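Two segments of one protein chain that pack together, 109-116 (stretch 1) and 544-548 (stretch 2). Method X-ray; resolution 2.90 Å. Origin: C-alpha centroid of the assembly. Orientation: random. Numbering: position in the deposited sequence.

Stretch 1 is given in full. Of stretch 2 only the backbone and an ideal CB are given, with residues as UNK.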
# COMPACT_ATOMS: atom_id res chain seq x y z
N ALA A 109 23.08 -5.36 -11.71
CA ALA A 109 22.42 -4.98 -12.95
C ALA A 109 21.02 -5.59 -12.92
O ALA A 109 20.82 -6.66 -12.31
CB ALA A 109 23.20 -5.47 -14.15
N PRO A 110 20.05 -4.92 -13.57
CA PRO A 110 18.68 -5.44 -13.66
C PRO A 110 18.63 -6.93 -14.02
O PRO A 110 17.81 -7.65 -13.47
CB PRO A 110 18.07 -4.59 -14.77
CG PRO A 110 18.81 -3.30 -14.70
CD PRO A 110 20.19 -3.61 -14.23
N ALA A 111 19.52 -7.37 -14.90
CA ALA A 111 19.53 -8.75 -15.37
C ALA A 111 20.05 -9.74 -14.33
O ALA A 111 20.05 -10.95 -14.57
CB ALA A 111 20.36 -8.85 -16.64
N ARG A 112 20.52 -9.25 -13.18
CA ARG A 112 20.99 -10.14 -12.13
C ARG A 112 19.88 -10.34 -11.11
O ARG A 112 19.91 -11.26 -10.28
CB ARG A 112 22.24 -9.57 -11.48
CG ARG A 112 23.00 -10.59 -10.67
CD ARG A 112 24.26 -10.01 -10.08
NE ARG A 112 25.01 -11.02 -9.35
CZ ARG A 112 25.50 -10.85 -8.13
NH1 ARG A 112 25.32 -9.69 -7.51
NH2 ARG A 112 26.16 -11.83 -7.52
N LEU A 113 18.88 -9.48 -11.17
CA LEU A 113 17.72 -9.60 -10.31
C LEU A 113 16.93 -10.82 -10.69
O LEU A 113 16.82 -11.14 -11.88
CB LEU A 113 16.83 -8.37 -10.43
CG LEU A 113 17.38 -7.03 -9.95
CD1 LEU A 113 16.30 -5.99 -10.19
CD2 LEU A 113 17.76 -7.14 -8.48
N PRO A 114 16.38 -11.51 -9.69
CA PRO A 114 15.41 -12.58 -9.90
C PRO A 114 14.19 -11.98 -10.56
O PRO A 114 13.95 -10.80 -10.36
CB PRO A 114 15.07 -13.06 -8.50
CG PRO A 114 16.08 -12.43 -7.61
CD PRO A 114 16.57 -11.20 -8.27
N GLU A 115 13.43 -12.76 -11.31
CA GLU A 115 12.27 -12.18 -11.96
C GLU A 115 11.14 -11.90 -10.95
O GLU A 115 10.28 -11.06 -11.20
CB GLU A 115 11.78 -13.09 -13.08
CG GLU A 115 11.32 -14.45 -12.64
CD GLU A 115 10.84 -15.28 -13.81
OE1 GLU A 115 9.87 -14.84 -14.48
OE2 GLU A 115 11.42 -16.36 -14.07
N ASN A 116 11.13 -12.57 -9.81
CA ASN A 116 10.12 -12.19 -8.85
C ASN A 116 10.73 -11.26 -7.80
O ASN A 116 10.87 -11.59 -6.62
CB ASN A 116 9.45 -13.42 -8.21
CG ASN A 116 10.38 -14.22 -7.35
OD1 ASN A 116 11.60 -14.13 -7.46
ND2 ASN A 116 9.80 -15.00 -6.44
N UNK A 544 13.23 -5.92 -23.98
CA UNK A 544 13.11 -6.39 -22.61
C UNK A 544 14.46 -6.71 -21.97
O UNK A 544 15.50 -6.44 -22.57
CB UNK A 544 12.21 -7.63 -22.57
N UNK A 545 14.43 -7.27 -20.77
CA UNK A 545 15.66 -7.68 -20.07
C UNK A 545 15.90 -9.19 -20.18
O UNK A 545 15.13 -9.99 -19.65
CB UNK A 545 15.59 -7.28 -18.60
N UNK A 546 16.98 -9.57 -20.87
CA UNK A 546 17.33 -10.98 -21.02
C UNK A 546 18.15 -11.50 -19.84
O UNK A 546 19.36 -11.31 -19.78
CB UNK A 546 18.11 -11.19 -22.32
N UNK A 547 17.46 -12.15 -18.90
CA UNK A 547 18.11 -12.78 -17.76
C UNK A 547 18.63 -14.17 -18.11
O UNK A 547 19.20 -14.86 -17.26
CB UNK A 547 17.14 -12.86 -16.58
N UNK A 548 18.39 -14.57 -19.36
CA UNK A 548 18.92 -15.83 -19.86
C UNK A 548 20.42 -15.73 -20.08
O UNK A 548 20.94 -14.65 -20.34
CB UNK A 548 18.22 -16.23 -21.16

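Near its start stretch 1 has a short 3-10 segment, 110-112, held by backbone hydrogen bonds from Arg112 N to Ala109 O (2.7 Å) and from Leu113 N to Pro110 O (3.1 Å), and then runs on as loop. To its partner it offers two things: a small apolar patch built from Pro110 and Ala111, and a set of backbone carbonyls, those of Pro110, Ala111 and Leu113, which can accept but not donate.

Position 544 asks little. An ideal CB there has nothing of stretch 1 within 5.5 Å, so there is room for a side chain and no contact to reward one. Almost any residue would do as far as this contact is concerned. The deposited residue is Gly544, poorly ordered, which adds nothing to the interface.

Position 545 is different. Its CA-to-CB bond points toward stretch 1, with the ideal CB 5.3 Å from Pro110 CB and also 5.3 Å from Ala111 CA. That gap is too wide for CB alone to close but short enough for one more carbon. The surface ahead is mainly carbon, and the extended backbone, phi -101° and psi 114°, accommodates a beta-branched residue well. Valine, isoleucine or threonine would suit, and leucine or methionine might. The deposited residue is Val545, in the t rotamer. Val545 CG1 packs against Ala111, 3.8 Å from Ala111 CA and 3.9 Å from Ala111 CB, and also comes within 4.3 Å of Pro110 C; Val545 CG2 adds a looser approach to Pro110 CB at 4.5 Å. The packing is modest, a small residue against a small patch.

At 546 the CA-to-CB bond points away, and the ideal CB again finds nothing of stretch 1 within 5.5 Å. A polar or charged residue is a reasonable choice, though the contact itself sets no demand. Arg546, a poorly ordered residue, is deposited; its backbone O, however, comes 4.1 Å from Ala111 CB.

Position 547 sits at the closest register of the two backbones, its CA 4.9 Å from Ala111 CA. CA-to-CB points sideways, and the ideal CB stands 4.0 Å from Ala111 O and 5.0 Å from Leu113 O. Carbonyls gathered beside this position invite a donor, although Pro110 O already accepts from Leu113 N: lysine, glutamine or arginine could each bring one, arginine with the most. The deposited Arg547 has the largest contact area of its stretch. Arg547 CG passes 3.5 Å from Ala111 O, and the end of the side chain comes nearer still to stretch 1, at other carbonyls. Arg547 NH2 donates a weak hydrogen bond to Leu113 O at 2.8 Å, with an angle of only 123°, and lies 2.4 Å from Pro110 O, which is near the guanidinium plane. Glu115 CA, 4.2 Å from Arg547 NE, covers one face of the group, so the loop backbone serves as both acceptor and lid. NH1 is satisfied elsewhere in the structure.

At 548 CA-to-CB again points away, and nothing of stretch 1 lies within 5.5 Å of the ideal CB. Polar residues are natural there, and Glu548, poorly ordered, makes no contact with stretch 1.

Stretch 2 544-548: GVRRE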
# COMPACT_ATOMS: atom_id res chain seq x y z
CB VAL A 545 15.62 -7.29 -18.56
CG1 VAL A 545 16.75 -7.98 -17.79
CG2 VAL A 545 15.67 -5.77 -18.37
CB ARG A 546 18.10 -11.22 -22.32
CG ARG A 546 18.27 -12.70 -22.67
CD ARG A 546 18.54 -12.95 -24.16
NE ARG A 546 19.04 -11.76 -24.85
CZ ARG A 546 18.59 -11.34 -26.03
NH1 ARG A 546 17.64 -12.01 -26.67
NH2 ARG A 546 19.10 -10.24 -26.58
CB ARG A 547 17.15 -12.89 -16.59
CG ARG A 547 16.87 -11.59 -15.92
CD ARG A 547 15.79 -11.77 -14.89
NE ARG A 547 14.80 -10.72 -15.02
CZ ARG A 547 14.93 -9.52 -14.49
NH1 ARG A 547 14.00 -8.60 -14.67
NH2 ARG A 547 16.00 -9.23 -13.76
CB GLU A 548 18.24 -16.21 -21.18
CG GLU A 548 16.75 -15.95 -21.22
CD GLU A 548 16.18 -16.13 -22.62
OE1 GLU A 548 16.72 -15.50 -23.57
OE2 GLU A 548 15.22 -16.91 -22.78
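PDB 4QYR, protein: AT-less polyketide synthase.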